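Local coordinates for hemolysin-related protein (Vibrio cholerae serotype O1, PDB 6MLT) that serves as a secreted, calcium-binding matrix protein of the biofilm and, through its lectin-like part, probably binds carbohydrate and helps in adhesion, at residues D166-Y169 against L175-S178; G202-N207 against Y211-Q216. All coordinates share one frame; numbering follows the deposited sequence.

Interaction 1 (D166-Y169 against L175-S178)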
ATOM      1  N   ASP A 166      -9.654 -16.965  13.622  1.00 15.70           N
ATOM      2  CA  ASP A 166      -9.639 -17.417  15.008  1.00 17.58           C
ATOM      3  C   ASP A 166      -8.241 -17.495  15.602  1.00 17.65           C
ATOM      4  O   ASP A 166      -8.088 -17.986  16.731  1.00 15.54           O
ATOM      5  CB  ASP A 166     -10.321 -18.780  15.125  1.00 17.17           C
ATOM      6  CG  ASP A 166      -9.618 -19.879  14.310  1.00 23.14           C
ATOM      7  OD1 ASP A 166      -8.702 -19.587  13.496  1.00 22.69           O
ATOM      8  OD2 ASP A 166      -9.990 -21.055  14.493  1.00 23.83           O
ATOM      9  N   GLY A 167      -7.230 -17.033  14.886  1.00 17.59           N
ATOM     10  CA  GLY A 167      -5.875 -17.077  15.391  1.00 20.95           C
ATOM     11  C   GLY A 167      -4.860 -16.911  14.282  1.00 18.48           C
ATOM     12  O   GLY A 167      -5.194 -16.693  13.115  1.00 15.49           O
ATOM     13  N   VAL A 168      -3.600 -17.022  14.688  1.00 18.35           N
ATOM     14  CA  VAL A 168      -2.447 -16.920  13.802  1.00 15.73           C
ATOM     15  C   VAL A 168      -1.741 -18.261  13.813  1.00 17.54           C
ATOM     16  O   VAL A 168      -1.503 -18.834  14.884  1.00 19.44           O
ATOM     17  CB  VAL A 168      -1.491 -15.797  14.238  1.00 15.80           C
ATOM     18  CG1 VAL A 168      -0.213 -15.810  13.398  1.00 17.60           C
ATOM     19  CG2 VAL A 168      -2.205 -14.464  14.138  1.00 16.65           C
ATOM     20  N   TYR A 169      -1.401 -18.747  12.625  1.00 16.88           N
ATOM     21  CA  TYR A 169      -0.857 -20.077  12.425  1.00 17.51           C
ATOM     22  C   TYR A 169       0.478 -20.002  11.694  1.00 19.07           C
ATOM     23  O   TYR A 169       0.714 -19.112  10.871  1.00 19.39           O
ATOM     24  CB  TYR A 169      -1.818 -20.945  11.607  1.00 19.00           C
ATOM     25  CG  TYR A 169      -3.199 -21.106  12.205  1.00 16.72           C
ATOM     26  CD1 TYR A 169      -4.130 -20.074  12.150  1.00 20.28           C
ATOM     27  CD2 TYR A 169      -3.575 -22.299  12.811  1.00 16.09           C
ATOM     28  CE1 TYR A 169      -5.394 -20.226  12.692  1.00 17.81           C
ATOM     29  CE2 TYR A 169      -4.826 -22.459  13.346  1.00 16.71           C
ATOM     30  CZ  TYR A 169      -5.736 -21.422  13.287  1.00 20.05           C
ATOM     31  OH  TYR A 169      -6.987 -21.592  13.833  1.00 21.49           O
ATOM     32  N   LEU A 175      -1.086 -23.774  14.933  1.00 18.58           N
ATOM     33  CA  LEU A 175      -1.592 -22.653  15.720  1.00 17.80           C
ATOM     34  C   LEU A 175      -0.496 -22.058  16.601  1.00 18.25           C
ATOM     35  O   LEU A 175       0.177 -22.773  17.351  1.00 18.22           O
ATOM     36  CB  LEU A 175      -2.764 -23.120  16.586  1.00 18.74           C
ATOM     37  CG  LEU A 175      -3.428 -22.082  17.487  1.00 21.97           C
ATOM     38  CD1 LEU A 175      -4.133 -21.034  16.659  1.00 21.28           C
ATOM     39  CD2 LEU A 175      -4.402 -22.756  18.440  1.00 25.24           C
ATOM     40  N   LEU A 176      -0.330 -20.738  16.511  1.00 17.20           N
ATOM     41  CA  LEU A 176       0.608 -19.984  17.343  1.00 18.73           C
ATOM     42  C   LEU A 176      -0.086 -19.267  18.494  1.00 20.10           C
ATOM     43  O   LEU A 176       0.394 -19.318  19.630  1.00 21.88           O
ATOM     44  CB  LEU A 176       1.373 -18.960  16.490  1.00 21.73           C
ATOM     45  CG  LEU A 176       2.290 -19.548  15.415  1.00 28.04           C
ATOM     46  CD1 LEU A 176       2.858 -18.440  14.540  1.00 28.61           C
ATOM     47  CD2 LEU A 176       3.418 -20.350  16.048  1.00 30.83           C
ATOM     48  N   PHE A 177      -1.186 -18.569  18.215  1.00 18.21           N
ATOM     49  CA  PHE A 177      -2.024 -18.020  19.268  1.00 20.29           C
ATOM     50  C   PHE A 177      -3.438 -17.854  18.738  1.00 17.57           C
ATOM     51  O   PHE A 177      -3.651 -17.681  17.534  1.00 16.21           O
ATOM     52  CB  PHE A 177      -1.473 -16.691  19.835  1.00 20.00           C
ATOM     53  CG  PHE A 177      -1.611 -15.477  18.929  1.00 19.28           C
ATOM     54  CD1 PHE A 177      -0.564 -15.079  18.108  1.00 19.49           C
ATOM     55  CD2 PHE A 177      -2.742 -14.675  18.983  1.00 21.38           C
ATOM     56  CE1 PHE A 177      -0.666 -13.939  17.315  1.00 19.60           C
ATOM     57  CE2 PHE A 177      -2.851 -13.531  18.196  1.00 21.58           C
ATOM     58  CZ  PHE A 177      -1.812 -13.162  17.362  1.00 20.59           C
ATOM     59  N   SER A 178      -4.396 -17.937  19.660  1.00 19.12           N
ATOM     60  CA  SER A 178      -5.820 -17.852  19.380  1.00 17.86           C
ATOM     61  C   SER A 178      -6.351 -16.455  19.676  1.00 18.42           C
ATOM     62  O   SER A 178      -5.850 -15.755  20.565  1.00 18.12           O
ATOM     63  CB  SER A 178      -6.605 -18.855  20.232  1.00 16.94           C
ATOM     64  OG  SER A 178      -6.152 -20.181  20.071  1.00 20.53           O
TER
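Tyr169 and Leu175 meet as a non-hydrogen-bonded pair of an antiparallel hairpin, and the tyrosine illustrates how one long side chain can serve both strands. Its CB leaves the sheet on the face shared with Leu175, and CG, anti to the carbonyl carbon (chi1 -58°), sends the ring back along its own strand. CD2 of Tyr169 lies 3.5 Å from CA of Leu175. Next, CE2 of Tyr169 comes 3.7 Å from CD1 of Leu175, which stands over the ring face in a CH-pi contact and also covers CZ. At the tip, OH of Tyr169 donates to OD1 of Asp166 over 2.7 Å, from above the carboxylate plane, and bonds to the backbone N of Ser139. On the opposite face, CG of Phe177 lies between its backbone N and carbonyl carbon (chi1 73°), bringing the ring to Val168, whose CG2 meets CZ of Phe177 obliquely at 3.5 Å.

The backbone holds a classic beta bulge: Val168 N donates to Phe177 O, while Val168 O takes a 2.8 Å bond from Leu176 N and a weak one from Phe177 N. Strand 167-170 is the third of its four-stranded antiparallel sheet, between edge strand 174-178 and strand 161-164, whose Ile162 and Ala164 touch Tyr169.

Interaction 2 (G202-N207 against Y211-Q216)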
ATOM      1  N   GLY A 202     -10.063  -4.654  15.748  1.00 16.24           N
ATOM      2  CA  GLY A 202      -9.792  -3.553  16.639  1.00 19.24           C
ATOM      3  C   GLY A 202      -8.633  -3.756  17.591  1.00 20.66           C
ATOM      4  O   GLY A 202      -8.188  -2.781  18.212  1.00 21.04           O
ATOM      5  N   THR A 203      -8.124  -4.978  17.728  1.00 18.57           N
ATOM      6  CA  THR A 203      -7.043  -5.267  18.662  1.00 18.77           C
ATOM      7  C   THR A 203      -5.727  -5.410  17.912  1.00 19.16           C
ATOM      8  O   THR A 203      -5.655  -6.131  16.913  1.00 19.63           O
ATOM      9  CB  THR A 203      -7.322  -6.550  19.444  1.00 19.01           C
ATOM     10  OG1 THR A 203      -8.575  -6.434  20.126  1.00 19.68           O
ATOM     11  CG2 THR A 203      -6.225  -6.808  20.462  1.00 19.41           C
ATOM     12  N   LEU A 204      -4.686  -4.743  18.412  1.00 16.93           N
ATOM     13  CA  LEU A 204      -3.329  -4.929  17.918  1.00 17.44           C
ATOM     14  C   LEU A 204      -2.581  -5.862  18.866  1.00 18.87           C
ATOM     15  O   LEU A 204      -2.474  -5.583  20.069  1.00 18.52           O
ATOM     16  CB  LEU A 204      -2.585  -3.597  17.782  1.00 17.93           C
ATOM     17  CG  LEU A 204      -1.272  -3.708  16.995  1.00 17.65           C
ATOM     18  CD1 LEU A 204      -1.559  -3.954  15.519  1.00 17.05           C
ATOM     19  CD2 LEU A 204      -0.403  -2.471  17.176  1.00 21.22           C
ATOM     20  N   TYR A 205      -2.075  -6.968  18.321  1.00 19.31           N
ATOM     21  CA  TYR A 205      -1.271  -7.933  19.053  1.00 18.96           C
ATOM     22  C   TYR A 205       0.163  -7.920  18.542  1.00 20.11           C
ATOM     23  O   TYR A 205       0.409  -7.725  17.348  1.00 18.88           O
ATOM     24  CB  TYR A 205      -1.798  -9.366  18.892  1.00 19.50           C
ATOM     25  CG  TYR A 205      -3.274  -9.584  19.124  1.00 18.18           C
ATOM     26  CD1 TYR A 205      -4.182  -9.496  18.077  1.00 19.35           C
ATOM     27  CD2 TYR A 205      -3.751  -9.944  20.376  1.00 17.11           C
ATOM     28  CE1 TYR A 205      -5.531  -9.725  18.278  1.00 19.70           C
ATOM     29  CE2 TYR A 205      -5.102 -10.180  20.585  1.00 19.13           C
ATOM     30  CZ  TYR A 205      -5.984 -10.065  19.534  1.00 18.98           C
ATOM     31  OH  TYR A 205      -7.325 -10.288  19.739  1.00 19.68           O
ATOM     32  N   GLN A 206       1.110  -8.165  19.446  1.00 18.52           N
ATOM     33  CA  GLN A 206       2.418  -8.630  19.010  1.00 19.28           C
ATOM     34  C   GLN A 206       2.261  -9.991  18.346  1.00 19.86           C
ATOM     35  O   GLN A 206       1.232 -10.662  18.483  1.00 21.42           O
ATOM     36  CB  GLN A 206       3.394  -8.699  20.187  1.00 22.48           C
ATOM     37  CG  GLN A 206       3.751  -7.335  20.747  1.00 29.27           C
ATOM     38  CD  GLN A 206       4.835  -7.392  21.810  1.00 37.22           C
ATOM     39  OE1 GLN A 206       4.731  -8.137  22.781  1.00 35.71           O
ATOM     40  NE2 GLN A 206       5.885  -6.605  21.624  1.00 45.37           N
ATOM     41  N   ASN A 207       3.287 -10.401  17.597  1.00 21.06           N
ATOM     42  CA  ASN A 207       3.129 -11.626  16.827  1.00 22.71           C
ATOM     43  C   ASN A 207       3.204 -12.885  17.688  1.00 23.99           C
ATOM     44  O   ASN A 207       2.977 -13.979  17.159  1.00 22.17           O
ATOM     45  CB  ASN A 207       4.149 -11.687  15.679  1.00 25.04           C
ATOM     46  CG  ASN A 207       5.584 -11.544  16.137  1.00 28.24           C
ATOM     47  OD1 ASN A 207       5.940 -11.900  17.258  1.00 27.05           O
ATOM     48  ND2 ASN A 207       6.428 -11.043  15.243  1.00 28.18           N
ATOM     49  N   TYR A 211      -1.095  -8.633  23.988  1.00 20.13           N
ATOM     50  CA  TYR A 211      -1.972  -7.500  23.721  1.00 21.44           C
ATOM     51  C   TYR A 211      -1.185  -6.195  23.767  1.00 19.83           C
ATOM     52  O   TYR A 211      -0.435  -5.950  24.715  1.00 21.62           O
ATOM     53  CB  TYR A 211      -3.086  -7.493  24.762  1.00 21.35           C
ATOM     54  CG  TYR A 211      -3.983  -6.280  24.790  1.00 19.41           C
ATOM     55  CD1 TYR A 211      -3.671  -5.182  25.579  1.00 22.09           C
ATOM     56  CD2 TYR A 211      -5.173  -6.254  24.071  1.00 19.49           C
ATOM     57  CE1 TYR A 211      -4.504  -4.081  25.633  1.00 22.82           C
ATOM     58  CE2 TYR A 211      -6.010  -5.160  24.119  1.00 20.38           C
ATOM     59  CZ  TYR A 211      -5.667  -4.077  24.902  1.00 21.96           C
ATOM     60  OH  TYR A 211      -6.494  -2.989  24.963  1.00 24.48           O
ATOM     61  N   LEU A 212      -1.355  -5.351  22.747  1.00 19.44           N
ATOM     62  CA  LEU A 212      -0.738  -4.027  22.737  1.00 19.94           C
ATOM     63  C   LEU A 212      -1.758  -2.921  22.968  1.00 20.89           C
ATOM     64  O   LEU A 212      -1.605  -2.131  23.899  1.00 20.67           O
ATOM     65  CB  LEU A 212       0.003  -3.784  21.417  1.00 22.34           C
ATOM     66  CG  LEU A 212       1.281  -4.606  21.219  1.00 24.73           C
ATOM     67  CD1 LEU A 212       1.815  -4.400  19.816  1.00 24.47           C
ATOM     68  CD2 LEU A 212       2.337  -4.245  22.253  1.00 29.80           C
ATOM     69  N   TRP A 213      -2.782  -2.829  22.125  1.00 19.32           N
ATOM     70  CA  TRP A 213      -3.844  -1.859  22.333  1.00 20.06           C
ATOM     71  C   TRP A 213      -5.069  -2.295  21.550  1.00 20.38           C
ATOM     72  O   TRP A 213      -5.024  -3.226  20.743  1.00 18.34           O
ATOM     73  CB  TRP A 213      -3.412  -0.447  21.933  1.00 21.83           C
ATOM     74  CG  TRP A 213      -2.856  -0.271  20.547  1.00 21.82           C
ATOM     75  CD1 TRP A 213      -1.542  -0.121  20.211  1.00 25.40           C
ATOM     76  CD2 TRP A 213      -3.594  -0.174  19.321  1.00 22.28           C
ATOM     77  NE1 TRP A 213      -1.416   0.054  18.855  1.00 23.46           N
ATOM     78  CE2 TRP A 213      -2.659   0.028  18.284  1.00 21.96           C
ATOM     79  CE3 TRP A 213      -4.952  -0.244  18.999  1.00 24.33           C
ATOM     80  CZ2 TRP A 213      -3.036   0.159  16.949  1.00 22.40           C
ATOM     81  CZ3 TRP A 213      -5.328  -0.113  17.669  1.00 23.56           C
ATOM     82  CH2 TRP A 213      -4.368   0.081  16.657  1.00 22.50           C
ATOM     83  N   GLN A 214      -6.168  -1.596  21.796  1.00 21.88           N
ATOM     84  CA  GLN A 214      -7.440  -1.966  21.199  1.00 21.81           C
ATOM     85  C   GLN A 214      -8.258  -0.713  20.942  1.00 23.12           C
ATOM     86  O   GLN A 214      -8.429   0.110  21.844  1.00 26.65           O
ATOM     87  CB  GLN A 214      -8.197  -2.919  22.121  1.00 23.74           C
ATOM     88  CG  GLN A 214      -9.482  -3.453  21.558  1.00 26.34           C
ATOM     89  CD  GLN A 214     -10.002  -4.610  22.382  1.00 29.23           C
ATOM     90  OE1 GLN A 214      -9.336  -5.642  22.507  1.00 28.18           O
ATOM     91  NE2 GLN A 214     -11.175  -4.435  22.980  1.00 31.53           N
ATOM     92  N   TYR A 215      -8.747  -0.571  19.716  1.00 20.20           N
ATOM     93  CA  TYR A 215      -9.653   0.517  19.377  1.00 22.42           C
ATOM     94  C   TYR A 215     -11.060   0.141  19.818  1.00 23.90           C
ATOM     95  O   TYR A 215     -11.585  -0.896  19.405  1.00 25.28           O
ATOM     96  CB  TYR A 215      -9.616   0.798  17.877  1.00 23.00           C
ATOM     97  CG  TYR A 215     -10.536   1.917  17.452  1.00 21.98           C
ATOM     98  CD1 TYR A 215     -10.363   3.197  17.949  1.00 24.07           C
ATOM     99  CD2 TYR A 215     -11.579   1.694  16.561  1.00 21.19           C
ATOM    100  CE1 TYR A 215     -11.197   4.229  17.577  1.00 25.98           C
ATOM    101  CE2 TYR A 215     -12.424   2.727  16.178  1.00 22.75           C
ATOM    102  CZ  TYR A 215     -12.222   3.990  16.695  1.00 25.31           C
ATOM    103  OH  TYR A 215     -13.037   5.029  16.336  1.00 28.40           O
ATOM    104  N   GLN A 216     -11.664   0.979  20.652  1.00 25.92           N
ATOM    105  CA  GLN A 216     -13.015   0.736  21.152  1.00 28.40           C
ATOM    106  C   GLN A 216     -14.017   1.200  20.103  1.00 27.80           C
ATOM    107  O   GLN A 216     -14.115   2.395  19.805  1.00 28.80           O
ATOM    108  CB  GLN A 216     -13.230   1.459  22.480  1.00 29.07           C
TER
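Leu204 and Trp213 form the hydrogen-bonded pair at the middle of this hairpin, and the way they face each other shows how an aliphatic side chain is fitted to an indole. CB of Leu204 stands 3.7 Å above the plane of the six-membered ring of Trp213, over its centre, in a CH-pi contact. CD2 of Leu204 comes 3.2 Å from NE1 of Trp213. CG of Trp213 lies between its backbone N and carbonyl carbon (chi1 53°), which carries the indole toward strand 203-205, over Leu204.

The other face of the sheet is more polar. OG1 of Thr203 donates a 2.6 Å bond to OE1 of Gln214; the hydroxyl comes in from above the amide plane, 47° out of it. The methyl CG2 of Thr203 lies 3.4 Å above the Tyr205 ring, toward its rim, and meets CD2 of Tyr211 obliquely at 3.8 Å, the threonine and Tyr211 side chains crossing at about a right angle.

Main-chain bonds fix this register: Leu204 N to Trp213 O, and Tyr215 N to Gly202 O over 2.7 Å. Leu204 O receives Leu212 N at 2.9 Å and, weakly, Trp213 N. Two consecutive residues thus face Leu204, the mark of a classic beta bulge. At this bulge CD1 of Leu212 meets CG of Gln206 at 3.6 Å, beside the end of strand 203-205, the side chains at about a right angle. The hairpin forms the outer half of a four-stranded antiparallel sheet with strands in sequential order, a meander of the kind that forms beta-propeller blades, consistent with the FG-GAP-like repeat found in this protein.

Overall arrangement
Interactions 1 and 2 lie in successive four-stranded sheets, consistent with neighbouring blades of a propeller; each joins the third strand to the fourth, at one edge. Both are partly buried, and all of the buried residues come from the earlier segment. A bulge shifts the register in each, and both pair an aliphatic residue with an aromatic one at the hydrogen-bonded site, a methyl oblique to Phe177 but CB over the face of Trp213. The other face carries Tyr169 under Leu175 in interaction 1 and the Thr203-Gln214 bond in interaction 2. Their centres lie 15 Å apart, yet they touch: CE1 of Phe177 packs 3.6 Å from O of Asn207, and the rings of Phe177 and Tyr205 meet with their planes at about 50°.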